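Local coordinates for protein 3-deoxy-manno-octulosonate cytidylyltransferase (Escherichia coli, PDB 1H7E) that activates the eight-carbon sugar KDO by transferring CMP to it from CTP, releasing diphosphate, probably for incorporation into bacterial lipopolysaccharide, at residues P8-G12 / A49-V55; M29-V33 / L95-P100; D78-M84 / R180-Y186. All coordinates share one frame. Residues are numbered along the deposited sequence.

Contact 1 of 3, residues P8-G12 / A49-V55; sequences PARYG and ATDDPRV
A guanidinium lying flat on a tyrosine ring marks this contact: Arg54 CZ sits 3.6 Å from the centroid of the Tyr11 ring, 16° off the ring normal, with the planes at 15°, a cation-pi stack. Tyr11 chi1 t brings the ring there, and Arg54 is held by Asp52, its NE 3.1 Å from Asp52 OD1 in a salt bridge; Asp52 is also the N-cap of helix 53-61, its OD1 accepting from Arg54 N at 2.9 Å. Tyr11 CB makes an apolar contact with Val55 CG2 at 3.9 Å.

Upstream, the segments run parallel in the register Pro8-Ala49 (CA-CA 4.7 Å) and Ala9-Thr50 (5.2 Å). Ala9 N donates to Ala49 O at 2.9 Å, where strand 3-8 ends and strand 45-50 runs one residue further. Thr50 OG1 donates to Ala9 O at 2.9 Å while accepting from Asp52 N at 3.2 Å in an ST turn. Arg10 NH2 lies 3.3 Å from Asp51 OD2, a salt bridge of charges alone, the oxygen over the guanidinium face. A water bonded to Asp51 OD1 accepts weakly from Gly12 N. Adjacent parallel strands spreading into loops at their C-terminal ends are characteristic of the nucleotide-binding half of GT-A-like nucleotidyltransferases.

Contact 2 of 3, residues M29-V33 / L95-P100; sequences MIQHV and LQGDEP
Val33, Pro100 and Met29 bury the largest areas here, as the first turn of helix 29-38 packs on the loop that follows strand 91-94. Val33 (chi1 t) splits its methyls over that loop: CG1 is 3.9 Å from Gln96 O and 4.3 Å from Leu95 CD1, whereas CG2 is 3.8 Å from Gly97 O and 3.9 Å from Pro100 CA. The backbones come closest at Val33-Pro100 (CA-CA 4.9 Å) and Ile30-Gly97 (6.0 Å).

The loop makes a type I beta turn from Gln96 to Glu99, with Gly97 at -74/-1 and Asp98 at -116/17. In this GT-A-type, Rossmann-like fold, loops at the C-terminal ends of the parallel strands probably line the nucleotide site; Asp98 itself forms a salt bridge with Lys19.

Met29 extends with chi1 and chi2 t, then turns at chi3 p, so that its CE reaches Asp98 CA at 3.7 Å and Gly97 O at 3.8 Å while SD rests 4.0 Å from Pro100 CD. Further along the proline ring, His32 CB meets Pro100 CB at 4.0 Å; His32 NE2 donates to Ile24 O. Gly97 O is buried without a polar partner in the model, among Met29 CE, Val33 CG2 and Ile30 CD1.

Contact 3 of 3, residues D78-M84 / R180-Y186; sequences DRLVEVM and RDVLQNY
Asp78 opens the approach of helix 76-86 to helix 180-185, whose local axes pass 9.4 Å apart at a signed crossing angle of -110°, so the two helices meet over a short patch centred on Val81 and Leu183 (CA-CA 5.6 Å). Asp78 OD1 comes to 3.8 Å from Tyr186 CE2, near the ring plane and thus at its edge; the carboxylate's OD2 is bonded to Ser75, and the Tyr186 hydroxyl to Glu201. Leu80, chi1 t and chi2 p, brings CG to 4.0 Å from Leu183 CD1, and both leucines also touch Tyr178 of strand 169-179, which places the crossing against the central sheet. Val81 (chi1 t) fits between two residues of the partner: its CG2 is 3.6 Å from Leu183 O, 4.1 Å from Leu183 CD2 and 4.0 Å from Tyr186 CB.

One turn after Leu80, Met84 buries the largest area, 104 Å². Its chi1 t, chi2 m, chi3 m conformation folds CE back to 3.7 Å from Leu183 O and 4.1 Å from Leu183 CB, and sets SD 3.9 Å from Gln184 CG and over one face of the Arg180 guanidinium. Arg180, with chi1 to chi3 all t, reaches across so that NH1 donates to Met84 O at 3.2 Å and 144°. A water donates to the same Met84 O at 2.9 Å. The helix before strand 91-94 and the short helix directly after strand 169-179 thus pack through an apolar patch around Leu183, which implies a crossing held mainly by side-chain fit, with the Arg180-Met84 bond fixing one polar end.

In the fold
Strand 3-8 leads into segment 8-12, and contact 1 closes the first loop when strand 45-50 returns beside it. Helix 29-38 lies within that loop, yet its partner, segment 95-100, comes only after strand 91-94, so contact 2 crosses contact 1; the two touch where Ala9 CB meets Ile30 CD1 at 3.4 Å. Helix 76-86 begins before contact 2 closes, and its partner follows strand 169-179; contact 3 therefore crosses contact 2 and stands in series after contact 1. Arg79 and Val83 reach contact 1 from contact 3's helix. Contact 1 joins the ends of adjacent strands, contact 2 a helix to a post-strand loop, and contact 3 two helices.

Contact 1 of 3, residues P8-G12 / A49-V55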
loop_
_atom_site.group_PDB
_atom_site.type_symbol
_atom_site.label_atom_id
_atom_site.label_comp_id
_atom_site.label_asym_id
_atom_site.label_seq_id
_atom_site.Cartn_x
_atom_site.Cartn_y
_atom_site.Cartn_z
ATOM N N PRO A 8 1.662 -27.286 1.364
ATOM C CA PRO A 8 3.039 -27.448 0.870
ATOM C C PRO A 8 3.856 -27.992 2.037
ATOM O O PRO A 8 3.819 -27.431 3.135
ATOM C CB PRO A 8 3.474 -26.007 0.572
ATOM C CG PRO A 8 2.207 -25.301 0.303
ATOM C CD PRO A 8 1.278 -25.864 1.355
ATOM N N ALA A 9 4.585 -29.076 1.824
ATOM C CA ALA A 9 5.362 -29.658 2.907
ATOM C C ALA A 9 6.709 -30.156 2.431
ATOM O O ALA A 9 6.856 -31.331 2.094
ATOM C CB ALA A 9 4.581 -30.796 3.566
ATOM N N ARG A 10 7.685 -29.256 2.373
ATOM C CA ARG A 10 9.026 -29.647 1.969
ATOM C C ARG A 10 9.898 -29.993 3.195
ATOM O O ARG A 10 9.892 -29.285 4.212
ATOM C CB ARG A 10 9.664 -28.610 1.027
ATOM C CG ARG A 10 9.498 -27.144 1.402
ATOM C CD ARG A 10 9.911 -26.240 0.234
ATOM N NE ARG A 10 11.220 -26.597 -0.326
ATOM C CZ ARG A 10 11.553 -26.481 -1.614
ATOM N NH1 ARG A 10 10.679 -26.010 -2.498
ATOM N NH2 ARG A 10 12.756 -26.862 -2.027
ATOM N N TYR A 11 10.557 -31.150 3.107
ATOM C CA TYR A 11 11.416 -31.698 4.161
ATOM C C TYR A 11 12.579 -30.779 4.519
ATOM O O TYR A 11 12.668 -30.279 5.647
ATOM C CB TYR A 11 11.949 -33.070 3.712
ATOM C CG TYR A 11 12.680 -33.877 4.770
ATOM C CD1 TYR A 11 12.046 -34.932 5.428
ATOM C CD2 TYR A 11 14.017 -33.614 5.084
ATOM C CE1 TYR A 11 12.724 -35.708 6.370
ATOM C CE2 TYR A 11 14.703 -34.382 6.026
ATOM C CZ TYR A 11 14.050 -35.427 6.663
ATOM O OH TYR A 11 14.720 -36.188 7.592
ATOM N N GLY A 12 13.457 -30.569 3.538
ATOM C CA GLY A 12 14.633 -29.733 3.709
ATOM C C GLY A 12 14.391 -28.337 4.253
ATOM O O GLY A 12 13.614 -27.548 3.701
ATOM N N ALA A 49 1.399 -31.244 -0.840
ATOM C CA ALA A 49 2.244 -31.083 -2.019
ATOM C C ALA A 49 3.682 -31.130 -1.530
ATOM O O ALA A 49 4.093 -30.312 -0.703
ATOM C CB ALA A 49 1.946 -29.752 -2.708
ATOM N N THR A 50 4.443 -32.109 -2.006
ATOM C CA THR A 50 5.811 -32.248 -1.556
ATOM C C THR A 50 6.766 -32.572 -2.678
ATOM O O THR A 50 6.348 -32.918 -3.783
ATOM C CB THR A 50 5.917 -33.329 -0.463
ATOM O OG1 THR A 50 7.241 -33.338 0.077
ATOM C CG2 THR A 50 5.614 -34.694 -1.022
ATOM N N ASP A 51 8.052 -32.395 -2.393
ATOM C CA ASP A 51 9.117 -32.683 -3.350
ATOM C C ASP A 51 10.045 -33.780 -2.804
ATOM O O ASP A 51 11.043 -34.133 -3.444
ATOM C CB ASP A 51 9.922 -31.408 -3.695
ATOM C CG ASP A 51 10.577 -30.745 -2.472
ATOM O OD1 ASP A 51 10.328 -31.165 -1.323
ATOM O OD2 ASP A 51 11.352 -29.778 -2.673
ATOM N N ASP A 52 9.667 -34.353 -1.658
ATOM C CA ASP A 52 10.459 -35.385 -0.997
ATOM C C ASP A 52 9.669 -36.673 -0.725
ATOM O O ASP A 52 8.607 -36.629 -0.103
ATOM C CB ASP A 52 11.018 -34.813 0.314
ATOM C CG ASP A 52 12.085 -35.695 0.928
ATOM O OD1 ASP A 52 11.713 -36.613 1.676
ATOM O OD2 ASP A 52 13.289 -35.471 0.658
ATOM N N PRO A 53 10.203 -37.841 -1.155
ATOM C CA PRO A 53 9.559 -39.153 -0.969
ATOM C C PRO A 53 9.357 -39.567 0.488
ATOM O O PRO A 53 8.456 -40.352 0.794
ATOM C CB PRO A 53 10.498 -40.114 -1.711
ATOM C CG PRO A 53 11.830 -39.432 -1.621
ATOM C CD PRO A 53 11.476 -37.990 -1.886
ATOM N N ARG A 54 10.192 -39.049 1.384
ATOM C CA ARG A 54 10.061 -39.368 2.805
ATOM C C ARG A 54 8.760 -38.762 3.349
ATOM O O ARG A 54 8.034 -39.407 4.125
ATOM C CB ARG A 54 11.277 -38.852 3.593
ATOM C CG ARG A 54 12.602 -39.495 3.184
ATOM C CD ARG A 54 13.807 -38.859 3.891
ATOM N NE ARG A 54 14.147 -37.533 3.362
ATOM C CZ ARG A 54 15.258 -36.854 3.654
ATOM N NH1 ARG A 54 16.169 -37.362 4.481
ATOM N NH2 ARG A 54 15.457 -35.655 3.116
ATOM N N VAL A 55 8.451 -37.540 2.901
ATOM C CA VAL A 55 7.236 -36.844 3.315
ATOM C C VAL A 55 6.022 -37.505 2.659
ATOM O O VAL A 55 4.991 -37.721 3.309
ATOM C CB VAL A 55 7.289 -35.325 2.958
ATOM C CG1 VAL A 55 5.945 -34.652 3.228
ATOM C CG2 VAL A 55 8.351 -34.640 3.770
HETATM O O HOH W 1 12.153 -30.722 0.460
#

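Contact 2 of 3, residues M29-V33 / L95-P100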
loop_
_atom_site.group_PDB
_atom_site.type_symbol
_atom_site.label_atom_id
_atom_site.label_comp_id
_atom_site.label_asym_id
_atom_site.label_seq_id
_atom_site.Cartn_x
_atom_site.Cartn_y
_atom_site.Cartn_z
ATOM N N MET A 29 4.263 -33.383 12.620
ATOM C CA MET A 29 3.637 -32.075 12.481
ATOM C C MET A 29 2.676 -32.003 11.295
ATOM O O MET A 29 1.554 -31.482 11.428
ATOM C CB MET A 29 4.684 -30.967 12.387
ATOM C CG MET A 29 4.060 -29.587 12.201
ATOM S SD MET A 29 5.226 -28.264 12.454
ATOM C CE MET A 29 6.361 -28.565 11.072
ATOM N N ILE A 30 3.104 -32.564 10.161
ATOM C CA ILE A 30 2.285 -32.577 8.942
ATOM C C ILE A 30 0.908 -33.256 9.177
ATOM O O ILE A 30 -0.112 -32.830 8.604
ATOM C CB ILE A 30 3.077 -33.197 7.745
ATOM C CG1 ILE A 30 2.404 -32.873 6.411
ATOM C CG2 ILE A 30 3.212 -34.684 7.900
ATOM C CD1 ILE A 30 2.349 -31.390 6.097
ATOM N N GLN A 31 0.854 -34.230 10.093
ATOM C CA GLN A 31 -0.417 -34.894 10.382
ATOM C C GLN A 31 -1.411 -33.975 11.118
ATOM O O GLN A 31 -2.615 -33.986 10.820
ATOM C CB GLN A 31 -0.203 -36.191 11.160
ATOM C CG GLN A 31 -1.530 -36.943 11.428
ATOM C CD GLN A 31 -1.315 -38.326 12.028
ATOM O OE1 GLN A 31 -0.220 -38.878 11.955
ATOM N NE2 GLN A 31 -2.348 -38.874 12.637
ATOM N N HIS A 32 -0.904 -33.162 12.050
ATOM C CA HIS A 32 -1.749 -32.227 12.802
ATOM C C HIS A 32 -2.400 -31.218 11.864
ATOM O O HIS A 32 -3.590 -30.892 12.007
ATOM C CB HIS A 32 -0.922 -31.468 13.848
ATOM C CG HIS A 32 -0.523 -32.301 15.020
ATOM N ND1 HIS A 32 -1.405 -32.636 16.027
ATOM C CD2 HIS A 32 0.658 -32.879 15.341
ATOM C CE1 HIS A 32 -0.780 -33.386 16.919
ATOM N NE2 HIS A 32 0.471 -33.546 16.527
ATOM N N VAL A 33 -1.616 -30.729 10.899
ATOM C CA VAL A 33 -2.137 -29.768 9.932
ATOM C C VAL A 33 -3.190 -30.433 9.057
ATOM O O VAL A 33 -4.260 -29.865 8.798
ATOM C CB VAL A 33 -1.013 -29.176 9.040
ATOM C CG1 VAL A 33 -1.616 -28.200 8.012
ATOM C CG2 VAL A 33 0.013 -28.456 9.911
ATOM N N LEU A 95 -2.365 -23.650 2.705
ATOM C CA LEU A 95 -2.078 -23.627 4.141
ATOM C C LEU A 95 -0.618 -23.939 4.360
ATOM O O LEU A 95 -0.062 -24.777 3.669
ATOM C CB LEU A 95 -2.829 -24.737 4.862
ATOM C CG LEU A 95 -4.292 -24.618 5.225
ATOM C CD1 LEU A 95 -4.600 -25.727 6.229
ATOM C CD2 LEU A 95 -4.562 -23.272 5.853
ATOM N N GLN A 96 -0.015 -23.359 5.388
ATOM C CA GLN A 96 1.389 -23.650 5.677
ATOM C C GLN A 96 1.545 -24.978 6.437
ATOM O O GLN A 96 0.819 -25.246 7.392
ATOM C CB GLN A 96 2.025 -22.483 6.434
ATOM C CG GLN A 96 2.095 -21.202 5.592
ATOM C CD GLN A 96 2.539 -21.482 4.151
ATOM O OE1 GLN A 96 3.669 -21.920 3.910
ATOM N NE2 GLN A 96 1.631 -21.268 3.193
ATOM N N GLY A 97 2.483 -25.808 5.992
ATOM C CA GLY A 97 2.689 -27.102 6.610
ATOM C C GLY A 97 3.370 -27.059 7.960
ATOM O O GLY A 97 3.561 -28.111 8.584
ATOM N N ASP A 98 3.714 -25.854 8.419
ATOM C CA ASP A 98 4.397 -25.678 9.708
ATOM C C ASP A 98 3.630 -24.899 10.792
ATOM O O ASP A 98 4.220 -24.434 11.774
ATOM C CB ASP A 98 5.820 -25.101 9.511
ATOM C CG ASP A 98 5.825 -23.707 8.867
ATOM O OD1 ASP A 98 4.746 -23.151 8.567
ATOM O OD2 ASP A 98 6.928 -23.161 8.660
ATOM N N GLU A 99 2.319 -24.756 10.615
ATOM C CA GLU A 99 1.491 -24.078 11.607
ATOM C C GLU A 99 0.435 -25.091 12.061
ATOM O O GLU A 99 -0.719 -25.067 11.616
ATOM C CB GLU A 99 0.835 -22.824 11.017
ATOM C CG GLU A 99 1.804 -21.688 10.692
ATOM C CD GLU A 99 1.106 -20.503 10.017
ATOM O OE1 GLU A 99 0.110 -19.995 10.582
ATOM O OE2 GLU A 99 1.540 -20.085 8.914
ATOM N N PRO A 100 0.821 -26.000 12.971
ATOM C CA PRO A 100 -0.080 -27.040 13.492
ATOM C C PRO A 100 -1.267 -26.539 14.310
ATOM O O PRO A 100 -2.228 -27.270 14.532
ATOM C CB PRO A 100 0.857 -27.887 14.358
ATOM C CG PRO A 100 1.792 -26.852 14.927
ATOM C CD PRO A 100 2.111 -26.017 13.691
#

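Contact 3 of 3, residues D78-M84 / R180-Y186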
loop_
_atom_site.group_PDB
_atom_site.type_symbol
_atom_site.label_atom_id
_atom_site.label_comp_id
_atom_site.label_asym_id
_atom_site.label_seq_id
_atom_site.Cartn_x
_atom_site.Cartn_y
_atom_site.Cartn_z
ATOM N N ASP A 78 4.496 -21.149 -7.061
ATOM C CA ASP A 78 4.793 -21.907 -8.278
ATOM C C ASP A 78 4.437 -23.375 -8.036
ATOM O O ASP A 78 3.969 -24.055 -8.948
ATOM C CB ASP A 78 6.271 -21.832 -8.661
ATOM C CG ASP A 78 6.669 -20.488 -9.252
ATOM O OD1 ASP A 78 5.897 -19.889 -10.034
ATOM O OD2 ASP A 78 7.788 -20.049 -8.940
ATOM N N ARG A 79 4.689 -23.865 -6.819
ATOM C CA ARG A 79 4.374 -25.247 -6.461
ATOM C C ARG A 79 2.864 -25.492 -6.537
ATOM O O ARG A 79 2.421 -26.548 -6.991
ATOM C CB ARG A 79 4.911 -25.572 -5.074
ATOM C CG ARG A 79 4.476 -26.930 -4.523
ATOM C CD ARG A 79 5.237 -27.295 -3.224
ATOM N NE ARG A 79 6.481 -28.025 -3.494
ATOM C CZ ARG A 79 7.663 -27.465 -3.742
ATOM N NH1 ARG A 79 7.808 -26.145 -3.740
ATOM N NH2 ARG A 79 8.688 -28.226 -4.094
ATOM N N LEU A 80 2.073 -24.500 -6.126
ATOM C CA LEU A 80 0.610 -24.596 -6.178
ATOM C C LEU A 80 0.107 -24.584 -7.638
ATOM O O LEU A 80 -0.922 -25.183 -7.937
ATOM C CB LEU A 80 -0.039 -23.449 -5.372
ATOM C CG LEU A 80 -1.558 -23.396 -5.177
ATOM C CD1 LEU A 80 -2.037 -24.605 -4.412
ATOM C CD2 LEU A 80 -1.921 -22.146 -4.411
ATOM N N VAL A 81 0.815 -23.889 -8.533
ATOM C CA VAL A 81 0.437 -23.831 -9.955
ATOM C C VAL A 81 0.570 -25.236 -10.578
ATOM O O VAL A 81 -0.302 -25.688 -11.336
ATOM C CB VAL A 81 1.299 -22.777 -10.735
ATOM C CG1 VAL A 81 1.128 -22.923 -12.241
ATOM C CG2 VAL A 81 0.875 -21.363 -10.327
ATOM N N GLU A 82 1.636 -25.940 -10.215
ATOM C CA GLU A 82 1.827 -27.291 -10.709
ATOM C C GLU A 82 0.700 -28.200 -10.198
ATOM O O GLU A 82 0.191 -29.026 -10.951
ATOM C CB GLU A 82 3.171 -27.867 -10.287
ATOM C CG GLU A 82 3.387 -29.262 -10.856
ATOM C CD GLU A 82 4.615 -29.968 -10.321
ATOM O OE1 GLU A 82 5.379 -29.368 -9.530
ATOM O OE2 GLU A 82 4.827 -31.144 -10.697
ATOM N N VAL A 83 0.324 -28.059 -8.926
ATOM C CA VAL A 83 -0.748 -28.873 -8.365
ATOM C C VAL A 83 -2.072 -28.570 -9.063
ATOM O O VAL A 83 -2.874 -29.473 -9.325
ATOM C CB VAL A 83 -0.922 -28.634 -6.825
ATOM C CG1 VAL A 83 -2.190 -29.337 -6.315
ATOM C CG2 VAL A 83 0.301 -29.142 -6.078
ATOM N N MET A 84 -2.299 -27.292 -9.356
ATOM C CA MET A 84 -3.529 -26.833 -9.997
ATOM C C MET A 84 -3.842 -27.535 -11.328
ATOM O O MET A 84 -4.998 -27.811 -11.626
ATOM C CB MET A 84 -3.477 -25.309 -10.191
ATOM C CG MET A 84 -4.658 -24.689 -10.939
ATOM S SD MET A 84 -4.421 -24.639 -12.738
ATOM C CE MET A 84 -2.869 -23.671 -12.879
ATOM N N ARG A 180 -9.101 -20.208 -9.395
ATOM C CA ARG A 180 -8.370 -20.982 -10.399
ATOM C C ARG A 180 -7.725 -20.125 -11.504
ATOM O O ARG A 180 -6.555 -20.333 -11.865
ATOM C CB ARG A 180 -9.309 -22.039 -11.018
ATOM C CG ARG A 180 -8.630 -22.975 -12.005
ATOM C CD ARG A 180 -9.564 -24.108 -12.461
ATOM N NE ARG A 180 -8.979 -24.859 -13.571
ATOM C CZ ARG A 180 -8.153 -25.898 -13.454
ATOM N NH1 ARG A 180 -7.801 -26.364 -12.269
ATOM N NH2 ARG A 180 -7.607 -26.428 -14.542
ATOM N N ASP A 181 -8.466 -19.155 -12.026
ATOM C CA ASP A 181 -7.930 -18.318 -13.104
ATOM C C ASP A 181 -6.693 -17.503 -12.727
ATOM O O ASP A 181 -5.885 -17.185 -13.597
ATOM C CB ASP A 181 -9.013 -17.430 -13.727
ATOM C CG ASP A 181 -9.698 -16.535 -12.713
ATOM O OD1 ASP A 181 -10.912 -16.707 -12.484
ATOM O OD2 ASP A 181 -9.034 -15.637 -12.157
ATOM N N VAL A 182 -6.503 -17.216 -11.436
ATOM C CA VAL A 182 -5.316 -16.470 -11.005
ATOM C C VAL A 182 -4.084 -17.347 -11.147
ATOM O O VAL A 182 -3.047 -16.910 -11.649
ATOM C CB VAL A 182 -5.435 -15.983 -9.535
ATOM C CG1 VAL A 182 -4.130 -15.318 -9.089
ATOM C CG2 VAL A 182 -6.579 -14.991 -9.418
ATOM N N LEU A 183 -4.224 -18.610 -10.751
ATOM C CA LEU A 183 -3.132 -19.561 -10.826
ATOM C C LEU A 183 -2.787 -19.932 -12.273
ATOM O O LEU A 183 -1.613 -20.151 -12.579
ATOM C CB LEU A 183 -3.458 -20.800 -9.994
ATOM C CG LEU A 183 -3.580 -20.538 -8.480
ATOM C CD1 LEU A 183 -4.065 -21.785 -7.797
ATOM C CD2 LEU A 183 -2.236 -20.104 -7.888
ATOM N N GLN A 184 -3.785 -19.947 -13.156
ATOM C CA GLN A 184 -3.558 -20.266 -14.581
ATOM C C GLN A 184 -2.742 -19.190 -15.288
ATOM O O GLN A 184 -2.003 -19.474 -16.236
ATOM C CB GLN A 184 -4.877 -20.422 -15.331
ATOM C CG GLN A 184 -5.648 -21.658 -14.925
ATOM C CD GLN A 184 -6.966 -21.798 -15.646
ATOM O OE1 GLN A 184 -7.835 -20.933 -15.555
ATOM N NE2 GLN A 184 -7.137 -22.912 -16.341
ATOM N N ASN A 185 -2.901 -17.950 -14.836
ATOM C CA ASN A 185 -2.192 -16.813 -15.413
ATOM C C ASN A 185 -0.974 -16.367 -14.599
ATOM O O ASN A 185 -0.261 -15.456 -15.011
ATOM C CB ASN A 185 -3.148 -15.620 -15.554
ATOM C CG ASN A 185 -4.303 -15.906 -16.485
ATOM O OD1 ASN A 185 -4.120 -16.483 -17.561
ATOM N ND2 ASN A 185 -5.508 -15.512 -16.075
ATOM N N TYR A 186 -0.686 -17.067 -13.510
ATOM C CA TYR A 186 0.396 -16.684 -12.622
ATOM C C TYR A 186 1.801 -16.680 -13.155
ATOM O O TYR A 186 2.546 -15.743 -12.879
ATOM C CB TYR A 186 0.376 -17.501 -11.327
ATOM C CG TYR A 186 1.339 -16.978 -10.276
ATOM C CD1 TYR A 186 1.009 -15.871 -9.468
ATOM C CD2 TYR A 186 2.586 -17.573 -10.094
ATOM C CE1 TYR A 186 1.911 -15.379 -8.504
ATOM C CE2 TYR A 186 3.491 -17.090 -9.137
ATOM C CZ TYR A 186 3.147 -16.000 -8.349
ATOM O OH TYR A 186 4.047 -15.574 -7.410
HETATM O O HOH W 2 -7.270 -28.873 -13.171
#